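Local coordinates for protein ribose 5-phosphate isomerase (Trypanosoma cruzi, PDB 3M1P) that probably interconverts ribose 5-phosphate and ribulose 5-phosphate, as a type B isomerase of the pentose phosphate pathway, at residues H17-L20 against I21-K25; L89-D92 against H93-A97; I124-F127 against L128-F132; R141-K144 against I145-I148. The protein carries 1 engineered substitution. All coordinates share one frame; numbering follows the deposited sequence.

Contact 1 (H17-L20 against I21-K25)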
# COMPACT_ATOMS: atom_id res chain seq x y z
N HIS A 17 0.64 13.84 16.54
CA HIS A 17 2.02 14.06 16.97
C HIS A 17 2.37 13.35 18.28
O HIS A 17 3.51 12.91 18.47
CB HIS A 17 2.37 15.55 16.99
CG HIS A 17 1.80 16.29 18.17
ND1 HIS A 17 2.57 16.66 19.25
CD2 HIS A 17 0.54 16.72 18.43
CE1 HIS A 17 1.81 17.29 20.13
NE2 HIS A 17 0.57 17.34 19.66
N GLU A 18 1.38 13.22 19.17
CA GLU A 18 1.53 12.44 20.40
C GLU A 18 1.72 10.96 20.06
O GLU A 18 2.55 10.29 20.66
CB GLU A 18 0.33 12.65 21.36
CG GLU A 18 0.21 14.09 21.88
CD GLU A 18 -0.84 14.28 23.00
OE1 GLU A 18 -1.69 13.37 23.22
OE2 GLU A 18 -0.82 15.35 23.66
N ASN A 19 0.95 10.46 19.09
CA ASN A 19 1.16 9.12 18.49
C ASN A 19 2.62 8.91 18.09
O ASN A 19 3.24 7.91 18.46
CB ASN A 19 0.29 8.92 17.23
CG ASN A 19 -1.20 9.00 17.50
OD1 ASN A 19 -1.93 8.01 17.35
ND2 ASN A 19 -1.68 10.19 17.84
N LEU A 20 3.16 9.85 17.31
CA LEU A 20 4.53 9.76 16.81
C LEU A 20 5.54 9.71 17.94
O LEU A 20 6.45 8.88 17.92
CB LEU A 20 4.83 10.95 15.89
CG LEU A 20 3.85 11.13 14.74
CD1 LEU A 20 4.15 12.43 14.01
CD2 LEU A 20 3.87 9.92 13.77
N ILE A 21 5.37 10.58 18.94
CA ILE A 21 6.22 10.59 20.14
C ILE A 21 6.18 9.21 20.80
O ILE A 21 7.23 8.60 21.06
CB ILE A 21 5.79 11.71 21.15
CG1 ILE A 21 6.09 13.09 20.57
CG2 ILE A 21 6.49 11.52 22.51
CD1 ILE A 21 5.38 14.25 21.28
N LEU A 22 4.97 8.70 21.03
CA LEU A 22 4.78 7.36 21.58
C LEU A 22 5.42 6.25 20.73
O LEU A 22 6.10 5.38 21.27
CB LEU A 22 3.28 7.09 21.81
CG LEU A 22 2.91 5.72 22.39
CD1 LEU A 22 3.55 5.51 23.77
CD2 LEU A 22 1.39 5.50 22.45
N TYR A 23 5.23 6.28 19.41
CA TYR A 23 5.79 5.21 18.53
C TYR A 23 7.33 5.15 18.59
O TYR A 23 7.92 4.06 18.50
CB TYR A 23 5.30 5.33 17.07
CG TYR A 23 3.78 5.36 16.92
CD1 TYR A 23 2.95 4.71 17.84
CD2 TYR A 23 3.19 6.03 15.85
CE1 TYR A 23 1.57 4.74 17.71
CE2 TYR A 23 1.80 6.06 15.70
CZ TYR A 23 1.00 5.41 16.64
OH TYR A 23 -0.37 5.42 16.53
N VAL A 24 7.96 6.31 18.72
CA VAL A 24 9.41 6.39 18.87
C VAL A 24 9.86 5.70 20.16
O VAL A 24 10.78 4.88 20.16
CB VAL A 24 9.90 7.86 18.80
CG1 VAL A 24 11.38 7.96 19.17
CG2 VAL A 24 9.64 8.45 17.41
N LYS A 25 9.18 6.03 21.26
CA LYS A 25 9.43 5.35 22.54
C LYS A 25 9.20 3.85 22.44
O LYS A 25 9.95 3.07 23.02
CB LYS A 25 8.57 5.96 23.65
CG LYS A 25 8.96 7.37 24.03
CD LYS A 25 8.01 7.95 25.03
CE LYS A 25 8.52 9.28 25.52
NZ LYS A 25 7.40 10.11 26.02
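N19 and Y23 form the centre of a local contact between residues one turn apart on helix 17-26, a helix packed against the sheet. The two side chains run side by side and point the same way. CG of Y23 anti to its carbonyl carbon (chi1 -55°) folds the ring back over the preceding turn, where the carbonyl oxygen of N19 lies over one face, offset toward the rim; N19 O is 3.0 Å from Y23 CG. Farther out on the ring, N19 CB touches Y23 CE2 at 3.6 Å. The amide plane beyond it stands 71° from that of the ring. N19 OD1 lies 3.1 Å from Y23 OH. The backbone carbonyl oxygen of N19 accepts the N-H of Y23, with N19 O to Y23 N at 2.7 Å, so the oxygen that takes the helix bond also lies against the ring face. Helix 17-26 lies on the beta-alpha-beta crossover from strand 3-9 to its parallel neighbour 31-35 in the five-stranded, Rossmann-like sheet. The buried side of the turn carries L20 and V24. L20 reaches I7 and T9 of the first strand and also helix 117-129, while V24 meets V5, I7 and F31. Within the turn, V24 CG2 sits 3.3 Å from L20 O, alongside the bond from V24 N to that oxygen, and L20 CD2 approaches Y23 CD2 at 4.5 Å. I21, directed to P33 and Y35 of strand 31-35, rests its CG1 3.3 Å from H17 O, the acceptor of its own backbone N-H.

Contact 2 (L89-D92 against H93-A97)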
# COMPACT_ATOMS: atom_id res chain seq x y z
N LEU A 89 10.49 8.24 2.09
CA LEU A 89 9.04 8.13 2.18
C LEU A 89 8.63 6.65 2.20
O LEU A 89 8.84 5.92 1.22
CB LEU A 89 8.34 8.90 1.07
CG LEU A 89 6.80 8.78 0.99
CD1 LEU A 89 6.11 9.22 2.28
CD2 LEU A 89 6.31 9.57 -0.19
N CYS A 90 8.10 6.22 3.33
CA CYS A 90 7.69 4.83 3.53
C CYS A 90 6.18 4.70 3.70
O CYS A 90 5.53 5.59 4.29
CB CYS A 90 8.40 4.24 4.74
SG CYS A 90 10.17 4.30 4.60
N HIS A 91 5.64 3.58 3.21
CA HIS A 91 4.21 3.29 3.29
C HIS A 91 3.92 1.90 3.88
O HIS A 91 2.77 1.47 3.95
CB HIS A 91 3.59 3.37 1.90
CG HIS A 91 4.14 2.36 0.95
ND1 HIS A 91 5.31 2.56 0.26
CD2 HIS A 91 3.70 1.13 0.60
CE1 HIS A 91 5.56 1.50 -0.49
NE2 HIS A 91 4.60 0.62 -0.30
N ASP A 92 4.96 1.19 4.29
CA ASP A 92 4.76 -0.12 4.90
C ASP A 92 6.04 -0.57 5.58
O ASP A 92 7.03 0.14 5.61
CB ASP A 92 4.29 -1.15 3.85
CG ASP A 92 5.41 -1.60 2.89
OD1 ASP A 92 6.38 -0.83 2.70
OD2 ASP A 92 5.30 -2.72 2.34
N HIS A 93 6.00 -1.78 6.12
CA HIS A 93 7.09 -2.38 6.84
C HIS A 93 8.31 -2.61 5.95
O HIS A 93 9.44 -2.33 6.35
CB HIS A 93 6.59 -3.71 7.42
CG HIS A 93 7.65 -4.50 8.11
ND1 HIS A 93 8.48 -5.36 7.43
CD2 HIS A 93 8.06 -4.51 9.40
CE1 HIS A 93 9.34 -5.90 8.28
NE2 HIS A 93 9.11 -5.40 9.48
N TYR A 94 8.08 -3.11 4.73
CA TYR A 94 9.16 -3.41 3.79
C TYR A 94 10.01 -2.18 3.38
O TYR A 94 11.23 -2.20 3.50
CB TYR A 94 8.60 -4.12 2.55
CG TYR A 94 9.67 -4.52 1.57
CD1 TYR A 94 10.37 -5.73 1.70
CD2 TYR A 94 10.01 -3.68 0.52
CE1 TYR A 94 11.38 -6.08 0.80
CE2 TYR A 94 11.01 -4.02 -0.38
CZ TYR A 94 11.68 -5.21 -0.24
OH TYR A 94 12.66 -5.50 -1.16
N THR A 95 9.37 -1.13 2.88
CA THR A 95 10.09 0.11 2.55
C THR A 95 10.80 0.71 3.79
O THR A 95 11.90 1.23 3.66
CB THR A 95 9.16 1.17 1.99
OG1 THR A 95 8.01 1.28 2.84
CG2 THR A 95 8.72 0.80 0.56
N ALA A 96 10.17 0.62 4.96
CA ALA A 96 10.79 1.13 6.20
C ALA A 96 12.09 0.38 6.51
O ALA A 96 13.12 0.99 6.83
CB ALA A 96 9.81 1.05 7.38
N ALA A 97 12.04 -0.94 6.40
CA ALA A 97 13.20 -1.78 6.67
C ALA A 97 14.29 -1.56 5.63
O ALA A 97 15.45 -1.38 5.99
CB ALA A 97 12.80 -3.26 6.74
O HOH W 1 5.18 -4.67 4.13
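With chi1 of D92 at 74° and of T95 at 49°, the D92 carboxylate and the T95 hydroxyl each stand between their own backbone N and carbonyl carbon, and the two side chains meet at about a right angle. D92 OD1 takes two bonds from T95. The backbone T95 N reaches D92 OD1 at 3.0 Å, almost straight at the hydrogen but 35° out of the carboxylate plane on the syn side, and the hydroxyl T95 OG1 donates to D92 OD1 at 2.7 Å, nearly in line with the C-O bond. The other carboxylate oxygen, OD2, receives a bond from a water that also accepts weakly from Y94 N. T95 OG1 is in turn a weak acceptor for H91 N, at 3.3 Å, while its methyl CG2 lies 3.4 Å from H91 CE1. On the buried side, C90 SG touches A96 CA at 3.6 Å, and A96 N closes the first helical turn on D92 O. The flanking histidines mark subunit boundaries: the H93 ring stacks on H93 of the second subunit, and the H91 ring on H91 of the third. An aspartate N-cap, its OD1 shared by the N-H and hydroxyl of T95, marks the start of helix 93-101, just beyond strand 87-89 at the sheet edge, in the manner of the strand-to-helix turns of alpha/beta folds.

Contact 3 (I124-F127 against L128-F132)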
# COMPACT_ATOMS: atom_id res chain seq x y z
N ILE A 124 7.56 3.47 11.87
CA ILE A 124 8.50 4.17 12.75
C ILE A 124 9.36 3.18 13.54
O ILE A 124 10.57 3.32 13.58
CB ILE A 124 7.77 5.21 13.67
CG1 ILE A 124 7.35 6.41 12.83
CG2 ILE A 124 8.68 5.67 14.85
CD1 ILE A 124 6.35 7.31 13.51
N ILE A 125 8.73 2.15 14.10
CA ILE A 125 9.44 1.14 14.87
C ILE A 125 10.44 0.36 14.02
O ILE A 125 11.60 0.21 14.41
CB ILE A 125 8.44 0.19 15.61
CG1 ILE A 125 7.74 0.97 16.76
CG2 ILE A 125 9.14 -1.13 16.07
CD1 ILE A 125 6.40 0.35 17.24
N THR A 126 10.00 -0.11 12.85
CA THR A 126 10.87 -0.83 11.94
C THR A 126 12.07 0.01 11.47
O THR A 126 13.20 -0.47 11.44
CB THR A 126 10.07 -1.34 10.71
OG1 THR A 126 8.92 -2.05 11.17
CG2 THR A 126 10.95 -2.24 9.84
N PHE A 127 11.81 1.26 11.11
CA PHE A 127 12.84 2.20 10.71
C PHE A 127 13.90 2.36 11.81
O PHE A 127 15.09 2.26 11.54
CB PHE A 127 12.19 3.55 10.44
CG PHE A 127 13.11 4.56 9.84
CD1 PHE A 127 13.36 4.56 8.48
CD2 PHE A 127 13.70 5.54 10.65
CE1 PHE A 127 14.21 5.53 7.92
CE2 PHE A 127 14.55 6.51 10.10
CZ PHE A 127 14.81 6.50 8.74
N LEU A 128 13.46 2.59 13.04
CA LEU A 128 14.39 2.87 14.14
C LEU A 128 15.18 1.63 14.55
O LEU A 128 16.37 1.73 14.84
CB LEU A 128 13.67 3.49 15.34
CG LEU A 128 13.11 4.89 15.10
CD1 LEU A 128 12.25 5.35 16.26
CD2 LEU A 128 14.24 5.90 14.81
N GLN A 129 14.53 0.47 14.51
CA GLN A 129 15.14 -0.80 14.95
C GLN A 129 16.01 -1.52 13.91
O GLN A 129 16.87 -2.30 14.29
CB GLN A 129 14.06 -1.76 15.44
CG GLN A 129 13.39 -1.35 16.77
CD GLN A 129 12.33 -2.35 17.22
OE1 GLN A 129 12.00 -3.30 16.50
NE2 GLN A 129 11.79 -2.15 18.43
N THR A 130 15.77 -1.27 12.62
CA THR A 130 16.49 -1.98 11.55
C THR A 130 17.86 -1.37 11.30
O THR A 130 17.95 -0.18 11.02
CB THR A 130 15.68 -2.00 10.22
OG1 THR A 130 14.34 -2.47 10.47
CG2 THR A 130 16.34 -2.89 9.20
N PRO A 131 18.94 -2.17 11.43
CA PRO A 131 20.28 -1.63 11.19
C PRO A 131 20.61 -1.46 9.71
O PRO A 131 20.03 -2.15 8.87
CB PRO A 131 21.20 -2.70 11.79
CG PRO A 131 20.42 -3.99 11.65
CD PRO A 131 18.96 -3.59 11.84
N PHE A 132 21.53 -0.55 9.41
CA PHE A 132 22.13 -0.48 8.07
C PHE A 132 23.01 -1.72 7.88
O PHE A 132 23.70 -2.12 8.80
CB PHE A 132 22.93 0.81 7.89
CG PHE A 132 23.75 0.86 6.62
CD1 PHE A 132 23.17 0.60 5.38
CD2 PHE A 132 25.10 1.21 6.67
CE1 PHE A 132 23.92 0.66 4.21
CE2 PHE A 132 25.87 1.28 5.51
CZ PHE A 132 25.27 1.00 4.27
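I124 opens the contact by setting its CG2 branch beside L128 CD1, 3.9 Å away, with the two side chains pointing the same way. Its carbonyl accepts L128 N, an ordinary bond of helix 117-129. I124 and L128 both lean on V24 of helix 17-26. One residue on, I125 uses its own CG2 branch: it lies along the extended Q129 chain and meets Q129 CD at 3.6 Å. I125 O accepts Q129 N at 2.9 Å, while the amide end of Q129 is held through NE2 by the carbonyl of A27. T126 comes next, and here the helix closes. Its carbonyl takes the backbone T130 N at 2.9 Å and probably also the T130 hydroxyl, modelled at 2.5 Å from OG1 to T126 O, a separation so short that its exact value is doubtful. OG1 of T130, anti to the carbonyl carbon (chi1 -51°), turns back along the helix and lies 3.5 Å from T126 CG2. T126's own hydroxyl bonds back to E122 O. F127 adds a loose apolar touch, CD2 to L128 CD2 at 4.2 Å, and its ring packs toward S99 and R100 of helix 93-101. Since T130 is the first residue to leave helical angles, its backbone N-H still satisfies the T126 carbonyl in the helical manner, with the hydroxyl a probable second donor, before the chain turns toward P131.

Contact 4 (R141-K144 against I145-I148). With PO4 (phosphate ion), chain C.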
# COMPACT_ATOMS: atom_id res chain seq x y z
N ARG A 141 27.03 3.07 -3.11
CA ARG A 141 25.89 3.83 -3.65
C ARG A 141 25.53 5.07 -2.82
O ARG A 141 25.26 6.14 -3.37
CB ARG A 141 24.68 2.92 -3.87
CG ARG A 141 24.84 1.98 -5.05
CD ARG A 141 23.99 0.72 -4.87
NE ARG A 141 24.28 -0.30 -5.89
CZ ARG A 141 23.85 -1.56 -5.83
NH1 ARG A 141 23.11 -1.98 -4.80
NH2 ARG A 141 24.16 -2.41 -6.79
N ILE A 142 25.55 4.92 -1.50
CA ILE A 142 25.38 6.06 -0.60
C ILE A 142 26.47 7.11 -0.84
O ILE A 142 26.19 8.31 -0.83
CB ILE A 142 25.33 5.61 0.90
CG1 ILE A 142 24.01 4.88 1.18
CG2 ILE A 142 25.48 6.82 1.83
CD1 ILE A 142 24.05 3.84 2.28
N GLU A 143 27.70 6.67 -1.06
CA GLU A 143 28.81 7.57 -1.37
C GLU A 143 28.56 8.32 -2.68
O GLU A 143 28.88 9.50 -2.79
CB GLU A 143 30.14 6.81 -1.37
CG GLU A 143 31.39 7.63 -1.72
CD GLU A 143 31.52 8.97 -0.99
OE1 GLU A 143 31.23 9.06 0.23
OE2 GLU A 143 31.94 9.95 -1.65
N LYS A 144 27.97 7.63 -3.66
CA LYS A 144 27.57 8.28 -4.92
C LYS A 144 26.47 9.31 -4.71
O LYS A 144 26.39 10.28 -5.45
CB LYS A 144 27.17 7.24 -5.98
CG LYS A 144 28.34 6.39 -6.46
CD LYS A 144 27.98 5.52 -7.67
CE LYS A 144 29.23 4.78 -8.15
NZ LYS A 144 28.92 3.78 -9.21
N ILE A 145 25.62 9.10 -3.70
CA ILE A 145 24.62 10.12 -3.34
C ILE A 145 25.31 11.37 -2.79
O ILE A 145 24.97 12.50 -3.18
CB ILE A 145 23.56 9.57 -2.33
CG1 ILE A 145 22.81 8.37 -2.94
CG2 ILE A 145 22.59 10.69 -1.90
CD1 ILE A 145 21.81 7.69 -2.03
N ARG A 146 26.28 11.15 -1.90
CA ARG A 146 27.12 12.20 -1.34
C ARG A 146 27.87 12.95 -2.45
O ARG A 146 27.98 14.18 -2.40
CB ARG A 146 28.12 11.60 -0.34
CG ARG A 146 28.73 12.60 0.64
CD ARG A 146 30.14 12.17 1.12
NE ARG A 146 31.05 11.91 0.01
CZ ARG A 146 31.73 12.84 -0.68
NH1 ARG A 146 31.62 14.13 -0.36
NH2 ARG A 146 32.51 12.48 -1.68
N ALA A 147 28.37 12.21 -3.44
CA ALA A 147 29.07 12.80 -4.58
C ALA A 147 28.16 13.75 -5.38
O ALA A 147 28.60 14.82 -5.79
CB ALA A 147 29.63 11.70 -5.49
N ILE A 148 26.90 13.34 -5.58
CA ILE A 148 25.87 14.18 -6.22
C ILE A 148 25.62 15.49 -5.46
O ILE A 148 25.53 16.55 -6.07
CB ILE A 148 24.52 13.40 -6.43
CG1 ILE A 148 24.68 12.27 -7.45
CG2 ILE A 148 23.40 14.33 -6.88
CD1 ILE A 148 23.53 11.27 -7.48
P PO4 C . 20.47 -5.18 -4.70
O1 PO4 C . 20.50 -6.13 -3.55
O2 PO4 C . 21.88 -4.76 -5.06
O3 PO4 C . 19.66 -3.96 -4.34
O4 PO4 C . 19.87 -5.87 -5.91
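R146 grips E143 side-on with both NE and NH2 on the same carboxylate oxygen, a salt bridge across three residues of helix 136-150. R146 NH2 reaches the syn lone pair of E143 OE2 at 2.6 Å, while R146 NE reaches the same OE2 at 2.7 Å; a weak bond from NE to OE1 adds a third. The carboxylate and guanidinium planes lie only 26° apart. A bend in each chain, chi2 47° in E143 and chi3 54° in R146, makes this near-coplanar meeting possible. The backbone bonds run on beneath, A147 N to E143 O among them. R141 stretches off the other way: its NH1 donates to phosphate O2 at 3.1 Å, met at the guanidinium edge. That ion, probably from the crystallisation liquor, is also bound by R137 and by H11 and R113 of the third subunit, consistent with a sugar-phosphate site shared between subunits. R141 and K144 both bridge to D45 of that subunit. Helix 136-150 thus lies against the third subunit, I145 meeting Y46 there, while in its own chain I142 reaches the loop residues R86, D104 and F132.

Contacts 1 to 3 belong to the compact alpha/beta body, their centres 11 to 13 Å from the chain centre; that of contact 4 lies about 19 Å out, on a helix lodged against the third subunit, which contact 2 also meets. All are partly buried: L20, V24, I124 and L128 turn to the core, E18, Q129 and R146 to the surface. Contact 3 touches the others, through L20, H93 and I142. Contact 1 runs from its helix's first residue; contact 4 lies within its helix. At a helix start, contact 2 has a carboxylate taking an N-H and a hydroxyl; at a helix end, contact 3 has a carbonyl taking an N-H and probably a hydroxyl. Contact 4 has a side-chain salt bridge.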